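Local coordinates for protein TAF6 (Antonospora locustae, PDB 4ATG) that serves as a subunit of the transcription factor TFIID, its HEAT-repeat C-terminal domain taking part in the assembly of the Taf6-Taf9 complex, at residues L52-K55 against S56-E59; P143-S146 against E147-Y151; A173-Y176 against K177-I180. One frame throughout, in Å; residues are numbered along the deposited sequence.

Contact 1: residues L52-K55 against S56-E59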
loop_
_atom_site.group_PDB
_atom_site.type_symbol
_atom_site.label_atom_id
_atom_site.label_comp_id
_atom_site.label_asym_id
_atom_site.label_seq_id
_atom_site.Cartn_x
_atom_site.Cartn_y
_atom_site.Cartn_z
ATOM N N LEU A 52 -6.735 -4.336 10.630
ATOM C CA LEU A 52 -6.625 -3.077 11.368
ATOM C C LEU A 52 -6.772 -1.888 10.415
ATOM O O LEU A 52 -7.476 -0.940 10.759
ATOM C CB LEU A 52 -5.283 -3.041 12.144
ATOM C CG LEU A 52 -5.022 -1.815 13.038
ATOM C CD1 LEU A 52 -6.118 -1.635 14.116
ATOM C CD2 LEU A 52 -3.636 -1.917 13.682
ATOM N N ILE A 53 -6.175 -1.950 9.195
ATOM C CA ILE A 53 -6.317 -0.864 8.212
ATOM C C ILE A 53 -7.801 -0.638 7.890
ATOM O O ILE A 53 -8.248 0.504 7.855
ATOM C CB ILE A 53 -5.480 -1.170 6.943
ATOM C CG1 ILE A 53 -3.983 -0.798 7.178
ATOM C CG2 ILE A 53 -6.041 -0.480 5.676
ATOM C CD1 ILE A 53 -3.022 -1.581 6.249
ATOM N N LEU A 54 -8.576 -1.732 7.683
ATOM C CA LEU A 54 -10.018 -1.618 7.369
ATOM C C LEU A 54 -10.811 -0.944 8.476
ATOM O O LEU A 54 -11.837 -0.322 8.212
ATOM C CB LEU A 54 -10.627 -2.997 7.027
ATOM C CG LEU A 54 -10.011 -3.754 5.818
ATOM C CD1 LEU A 54 -10.730 -5.079 5.589
ATOM C CD2 LEU A 54 -10.040 -2.900 4.534
ATOM N N LYS A 55 -10.315 -1.041 9.707
ATOM C CA LYS A 55 -10.961 -0.460 10.895
ATOM C C LYS A 55 -10.436 0.936 11.223
ATOM O O LYS A 55 -11.012 1.609 12.081
ATOM C CB LYS A 55 -10.695 -1.380 12.106
ATOM C CG LYS A 55 -11.587 -2.605 12.153
ATOM C CD LYS A 55 -11.072 -3.622 13.150
ATOM C CE LYS A 55 -11.940 -4.859 13.204
ATOM N NZ LYS A 55 -11.262 -5.968 13.926
ATOM N N SER A 56 -9.334 1.367 10.554
ATOM C CA SER A 56 -8.626 2.613 10.876
ATOM C C SER A 56 -8.586 3.696 9.805
ATOM O O SER A 56 -7.684 4.546 9.834
ATOM C CB SER A 56 -7.198 2.285 11.314
ATOM O OG SER A 56 -7.182 1.224 12.253
ATOM N N PHE A 57 -9.561 3.713 8.888
ATOM C CA PHE A 57 -9.584 4.707 7.814
ATOM C C PHE A 57 -9.507 6.156 8.261
ATOM O O PHE A 57 -8.964 6.985 7.527
ATOM C CB PHE A 57 -10.762 4.481 6.863
ATOM C CG PHE A 57 -10.661 3.213 6.045
ATOM C CD1 PHE A 57 -9.441 2.804 5.506
ATOM C CD2 PHE A 57 -11.795 2.449 5.773
ATOM C CE1 PHE A 57 -9.358 1.658 4.717
ATOM C CE2 PHE A 57 -11.704 1.287 4.999
ATOM C CZ PHE A 57 -10.489 0.908 4.470
ATOM N N LYS A 58 -10.012 6.449 9.475
ATOM C CA LYS A 58 -10.035 7.802 10.043
ATOM C C LYS A 58 -8.901 8.050 11.047
ATOM O O LYS A 58 -8.884 9.099 11.699
ATOM C CB LYS A 58 -11.413 8.109 10.670
ATOM C CG LYS A 58 -12.610 7.940 9.724
ATOM C CD LYS A 58 -12.615 8.942 8.574
ATOM C CE LYS A 58 -13.771 8.703 7.643
ATOM N NZ LYS A 58 -13.747 9.643 6.493
ATOM N N GLU A 59 -7.957 7.098 11.167
ATOM C CA GLU A 59 -6.804 7.227 12.058
ATOM C C GLU A 59 -5.549 7.225 11.191
ATOM O O GLU A 59 -4.959 6.173 10.985
ATOM C CB GLU A 59 -6.768 6.106 13.111
ATOM C CG GLU A 59 -7.914 6.215 14.106
ATOM C CD GLU A 59 -7.951 5.115 15.141
ATOM O OE1 GLU A 59 -7.248 5.237 16.171
ATOM O OE2 GLU A 59 -8.689 4.127 14.923
HETATM O O HOH W 1 -12.126 2.321 8.943
HETATM O O HOH W 2 -11.354 4.757 11.574
HETATM O O HOH W 3 -11.143 3.667 14.062
#
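In the connection after helix 42-55, Ser56 turns its hydroxyl and backbone NH back on the carbonyls of Leu52 and Ile53. Ser56 OG donates to Leu52 O over 2.6 Å, arriving above the carbonyl plane. With OG swung back beside its own backbone N (chi1 -47°), the serine can reach back to Leu52. Ser56 N gives a second bond, 3.0 Å long, to Ile53 O. Beyond the serine the chain makes a type I beta turn from Ser56 to Glu59, closed by Glu59 N on Ser56 O, and Glu59 becomes the N-cap of helix 60-75. The turn is thus a short link between two helices of the HEAT-repeat domain. Phe57 lays its ring against the Ile53 and Leu54 backbone: Ile53 O lies over one face toward the rim, and Leu54 CA forms a CH-pi contact 4.3 Å from the ring centroid. At the far end of the ring, CZ meets Leu54 CD2 at 3.8 Å, the two side chains running alongside each other. Water fills in for direct bonds, one molecule linking Leu54 O to Phe57 N and another Lys55 O to Glu59 OE2.

Contact 2: residues P143-S146 against E147-Y151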
loop_
_atom_site.group_PDB
_atom_site.type_symbol
_atom_site.label_atom_id
_atom_site.label_comp_id
_atom_site.label_asym_id
_atom_site.label_seq_id
_atom_site.Cartn_x
_atom_site.Cartn_y
_atom_site.Cartn_z
ATOM N N PRO A 143 -15.939 7.125 -13.123
ATOM C CA PRO A 143 -16.656 8.373 -12.772
ATOM C C PRO A 143 -17.380 8.358 -11.425
ATOM O O PRO A 143 -17.681 9.430 -10.907
ATOM C CB PRO A 143 -17.618 8.591 -13.946
ATOM C CG PRO A 143 -17.128 7.695 -15.045
ATOM C CD PRO A 143 -16.486 6.528 -14.359
ATOM N N ASN A 144 -17.606 7.161 -10.844
ATOM C CA ASN A 144 -18.273 6.956 -9.552
ATOM C C ASN A 144 -17.324 7.080 -8.365
ATOM O O ASN A 144 -17.776 7.260 -7.229
ATOM C CB ASN A 144 -18.999 5.607 -9.527
ATOM C CG ASN A 144 -19.945 5.404 -10.694
ATOM O OD1 ASN A 144 -20.746 6.274 -11.034
ATOM N ND2 ASN A 144 -19.841 4.263 -11.356
ATOM N N ARG A 145 -16.006 6.977 -8.621
ATOM C CA ARG A 145 -14.992 7.105 -7.582
ATOM C C ARG A 145 -14.865 8.563 -7.177
ATOM O O ARG A 145 -15.102 9.446 -8.006
ATOM C CB ARG A 145 -13.630 6.584 -8.082
ATOM C CG ARG A 145 -13.493 5.079 -8.000
ATOM C CD ARG A 145 -13.305 4.657 -6.567
ATOM N NE ARG A 145 -13.341 3.210 -6.416
ATOM C CZ ARG A 145 -12.992 2.580 -5.304
ATOM N NH1 ARG A 145 -12.590 3.268 -4.241
ATOM N NH2 ARG A 145 -13.044 1.260 -5.242
ATOM N N SER A 146 -14.490 8.810 -5.908
ATOM C CA SER A 146 -14.307 10.164 -5.380
ATOM C C SER A 146 -13.033 10.796 -5.932
ATOM O O SER A 146 -12.151 10.087 -6.443
ATOM C CB SER A 146 -14.240 10.146 -3.851
ATOM O OG SER A 146 -12.976 9.700 -3.372
ATOM N N GLU A 147 -12.930 12.134 -5.803
ATOM C CA GLU A 147 -11.759 12.903 -6.218
ATOM C C GLU A 147 -10.483 12.386 -5.534
ATOM O O GLU A 147 -9.453 12.245 -6.194
ATOM C CB GLU A 147 -11.975 14.379 -5.871
ATOM C CG GLU A 147 -10.832 15.291 -6.286
ATOM C CD GLU A 147 -11.153 16.759 -6.133
ATOM O OE1 GLU A 147 -11.454 17.192 -4.997
ATOM O OE2 GLU A 147 -11.082 17.484 -7.151
ATOM N N ASP A 148 -10.550 12.125 -4.211
ATOM C CA ASP A 148 -9.399 11.664 -3.436
ATOM C C ASP A 148 -8.955 10.259 -3.842
ATOM O O ASP A 148 -7.746 10.001 -3.900
ATOM C CB ASP A 148 -9.687 11.758 -1.924
ATOM C CG ASP A 148 -9.720 13.172 -1.361
ATOM O OD1 ASP A 148 -9.390 14.129 -2.114
ATOM O OD2 ASP A 148 -10.033 13.323 -0.160
ATOM N N SER A 149 -9.926 9.370 -4.176
ATOM C CA SER A 149 -9.614 8.004 -4.629
ATOM C C SER A 149 -8.897 8.033 -5.978
ATOM O O SER A 149 -7.878 7.368 -6.146
ATOM C CB SER A 149 -10.883 7.160 -4.734
ATOM O OG SER A 149 -11.335 6.790 -3.444
ATOM N N GLN A 150 -9.427 8.818 -6.939
ATOM C CA GLN A 150 -8.850 8.956 -8.275
ATOM C C GLN A 150 -7.464 9.589 -8.201
ATOM O O GLN A 150 -6.587 9.213 -8.975
ATOM C CB GLN A 150 -9.759 9.823 -9.159
ATOM C CG GLN A 150 -11.106 9.157 -9.495
ATOM C CD GLN A 150 -12.024 10.133 -10.189
ATOM O OE1 GLN A 150 -11.764 11.338 -10.251
ATOM N NE2 GLN A 150 -13.127 9.635 -10.726
ATOM N N TYR A 151 -7.273 10.539 -7.266
ATOM C CA TYR A 151 -5.991 11.220 -7.042
ATOM C C TYR A 151 -4.953 10.215 -6.544
ATOM O O TYR A 151 -3.815 10.230 -7.010
ATOM C CB TYR A 151 -6.152 12.369 -6.036
ATOM C CG TYR A 151 -4.853 13.032 -5.659
ATOM C CD1 TYR A 151 -4.278 14.001 -6.477
ATOM C CD2 TYR A 151 -4.195 12.700 -4.478
ATOM C CE1 TYR A 151 -3.071 14.611 -6.140
ATOM C CE2 TYR A 151 -2.975 13.287 -4.143
ATOM C CZ TYR A 151 -2.426 14.251 -4.972
ATOM O OH TYR A 151 -1.253 14.873 -4.634
HETATM O O HOH W 4 -14.086 6.567 -3.969
#
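Ser146 and Ser149 make the tight part of this turn, where the chain enters helix 147-160. Ser149 N donates to Ser146 OG at 3.2 Å with an N-H...O angle of 158°. The torsion behind this bond is chi1 77°, which holds OG between the serine's own N and carbonyl carbon, leaning over the first helical turn. Gln150 N reaches Ser146 O at 3.0 Å. This is an N-cap. The return bond of a capping box, from the N-cap NH to the third helical residue, is replaced by a relay: Ser146 N donates to a water at 3.0 Å, and the water donates to Ser149 OG at 2.8 Å. The same hydroxyl also bonds to Ile97 O, so Ser149 is held from outside as well. On the other flank Gln150 belongs to the packed part too, its CG 3.9 Å from Arg145 CB. Its extended chain carries the amide back against the loop, where NE2 bonds to Asp142 O and OE1 to Tyr176 OH.

The packing loosens at the guanidinium end of Arg145 and at the exposed Pro143. Arg145 bends at chi2 (-74°) and still lays CD 3.9 Å from Ser149 CB. Farther out, Ser149 OG lies at the guanidinium edge, near its plane, 3.8 Å from Arg145 NH1, too far for a bond. Pro143 comes close to the helix through Gln150 NE2, which faces its CA without a bond between them. On the helix itself Asp148 turns its carboxylate away from the loop to a salt bridge with Lys184.

Contact 3: residues A173-Y176 against K177-I180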
loop_
_atom_site.group_PDB
_atom_site.type_symbol
_atom_site.label_atom_id
_atom_site.label_comp_id
_atom_site.label_asym_id
_atom_site.label_seq_id
_atom_site.Cartn_x
_atom_site.Cartn_y
_atom_site.Cartn_z
ATOM N N ALA A 173 -5.410 10.409 -20.513
ATOM C CA ALA A 173 -5.478 11.779 -19.996
ATOM C C ALA A 173 -6.610 12.615 -20.569
ATOM O O ALA A 173 -7.350 13.235 -19.805
ATOM C CB ALA A 173 -4.149 12.497 -20.203
ATOM N N GLU A 174 -6.742 12.639 -21.902
ATOM C CA GLU A 174 -7.789 13.431 -22.552
ATOM C C GLU A 174 -9.207 12.941 -22.206
ATOM O O GLU A 174 -10.078 13.771 -21.938
ATOM C CB GLU A 174 -7.538 13.604 -24.056
ATOM C CG GLU A 174 -6.338 14.484 -24.385
ATOM C CD GLU A 174 -6.197 15.808 -23.641
ATOM O OE1 GLU A 174 -7.160 16.608 -23.638
ATOM O OE2 GLU A 174 -5.114 16.039 -23.053
ATOM N N GLU A 175 -9.412 11.607 -22.104
ATOM C CA GLU A 175 -10.708 11.046 -21.705
ATOM C C GLU A 175 -11.026 11.437 -20.257
ATOM O O GLU A 175 -12.156 11.827 -19.974
ATOM C CB GLU A 175 -10.761 9.519 -21.896
ATOM C CG GLU A 175 -12.106 8.899 -21.523
ATOM C CD GLU A 175 -12.261 7.393 -21.611
ATOM O OE1 GLU A 175 -11.273 6.695 -21.938
ATOM O OE2 GLU A 175 -13.378 6.905 -21.321
ATOM N N TYR A 176 -10.033 11.374 -19.357
ATOM C CA TYR A 176 -10.256 11.766 -17.968
ATOM C C TYR A 176 -10.729 13.227 -17.888
ATOM O O TYR A 176 -11.748 13.521 -17.255
ATOM C CB TYR A 176 -8.991 11.569 -17.086
ATOM C CG TYR A 176 -9.319 11.973 -15.669
ATOM C CD1 TYR A 176 -9.978 11.094 -14.812
ATOM C CD2 TYR A 176 -9.158 13.295 -15.246
ATOM C CE1 TYR A 176 -10.398 11.495 -13.550
ATOM C CE2 TYR A 176 -9.619 13.718 -14.005
ATOM C CZ TYR A 176 -10.268 12.822 -13.173
ATOM O OH TYR A 176 -10.713 13.226 -11.942
ATOM N N LYS A 177 -9.975 14.124 -18.534
ATOM C CA LYS A 177 -10.251 15.552 -18.539
ATOM C C LYS A 177 -11.623 15.874 -19.096
ATOM O O LYS A 177 -12.320 16.703 -18.522
ATOM C CB LYS A 177 -9.159 16.322 -19.286
ATOM C CG LYS A 177 -7.809 16.331 -18.556
ATOM C CD LYS A 177 -6.870 17.302 -19.257
ATOM C CE LYS A 177 -5.424 16.924 -19.143
ATOM N NZ LYS A 177 -4.606 17.618 -20.172
ATOM N N ARG A 178 -12.025 15.181 -20.176
ATOM C CA ARG A 178 -13.306 15.387 -20.856
ATOM C C ARG A 178 -14.511 14.868 -20.077
ATOM O O ARG A 178 -15.552 15.536 -20.044
ATOM C CB ARG A 178 -13.257 14.742 -22.256
ATOM C CG ARG A 178 -14.500 14.992 -23.116
ATOM C CD ARG A 178 -14.415 14.324 -24.475
ATOM N NE ARG A 178 -14.233 12.870 -24.402
ATOM C CZ ARG A 178 -15.211 11.989 -24.212
ATOM N NH1 ARG A 178 -16.459 12.400 -24.016
ATOM N NH2 ARG A 178 -14.946 10.693 -24.188
ATOM N N THR A 179 -14.388 13.668 -19.483
ATOM C CA THR A 179 -15.508 12.983 -18.835
ATOM C C THR A 179 -15.627 13.083 -17.311
ATOM O O THR A 179 -16.729 12.901 -16.777
ATOM C CB THR A 179 -15.563 11.533 -19.307
ATOM O OG1 THR A 179 -14.453 10.829 -18.766
ATOM C CG2 THR A 179 -15.529 11.412 -20.814
ATOM N N ILE A 180 -14.509 13.293 -16.605
ATOM C CA ILE A 180 -14.552 13.356 -15.143
ATOM C C ILE A 180 -14.078 14.736 -14.702
ATOM O O ILE A 180 -14.870 15.499 -14.148
ATOM C CB ILE A 180 -13.821 12.150 -14.472
ATOM C CG1 ILE A 180 -14.415 10.800 -14.962
ATOM C CG2 ILE A 180 -13.894 12.247 -12.948
ATOM C CD1 ILE A 180 -13.505 9.512 -14.735
#
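The Tyr176 ring carries Ile180 over one face: CB sits 4.0 Å from the ring centroid, 29° off the normal, in a CH-pi contact. The isoleucine crosses the tyrosine at about a right angle and spreads along one side of the ring, CB lying over CE1 while CG2 reaches 3.5 Å from the phenolic OH. Trp140 stacks with the same ring from outside the two segments. With CG anti to the backbone N (chi1 -179°), the ring is set beside its own carbonyl carbon, within reach of the residue one turn on. At its rim the OH bonds to Gln150 OE1 and Lys182 N. The other flat group, the guanidinium of Arg178, has Thr179 CG2 over one face, toward the rim. Its NH2 stays 5.0 Å from Glu175 OE2, so any attraction between these opposite charges is probably weak.

All of this sits on the last part of helix 162-179, where backbone bonds such as Ile180 N to Tyr176 O, 2.8 Å, continue the i to i+4 pattern. Glu175 O is gripped twice: Thr179 OG1 donates to Glu175 O over 2.8 Å, and the backbone NH of the same threonine arrives from the opposite face of the carbonyl plane. Across the helix surface the bent Glu174 brings OE2 to the end of the extended Lys177, giving a weak salt bridge of 3.3 Å to NZ.

The chemistry divides by side. Toward the neighbouring helices the Tyr176 ring packs on Ile180 and Trp140 while its hydroxyl is bonded by Gln150 and Lys182. The outer side holds Glu174, Glu175 and Arg178, with Lys177 between the two; the attractions there are probably softened by solvent.

In the fold
From the N terminus, contact 1 comes first, closing the short link from helix 42-55 to helix 60-75. Contact 2 follows much later in the chain, where the loop after helix 128-140 enters helix 147-160, and contact 3 lies on the last part of helix 162-179, just before helix 183-194. The three lie in series; none crosses or encloses another. Contacts 1 and 2 have centres 19 Å apart and do not touch; contact 3 lies 31 Å from contact 1 between centres. Contacts 2 and 3, 13 Å apart between centres, do meet: besides the polar bridge between them, Ile180 packs on Pro143 and Gln150, tying contact 3 to the loop and first turn of helix 147-160.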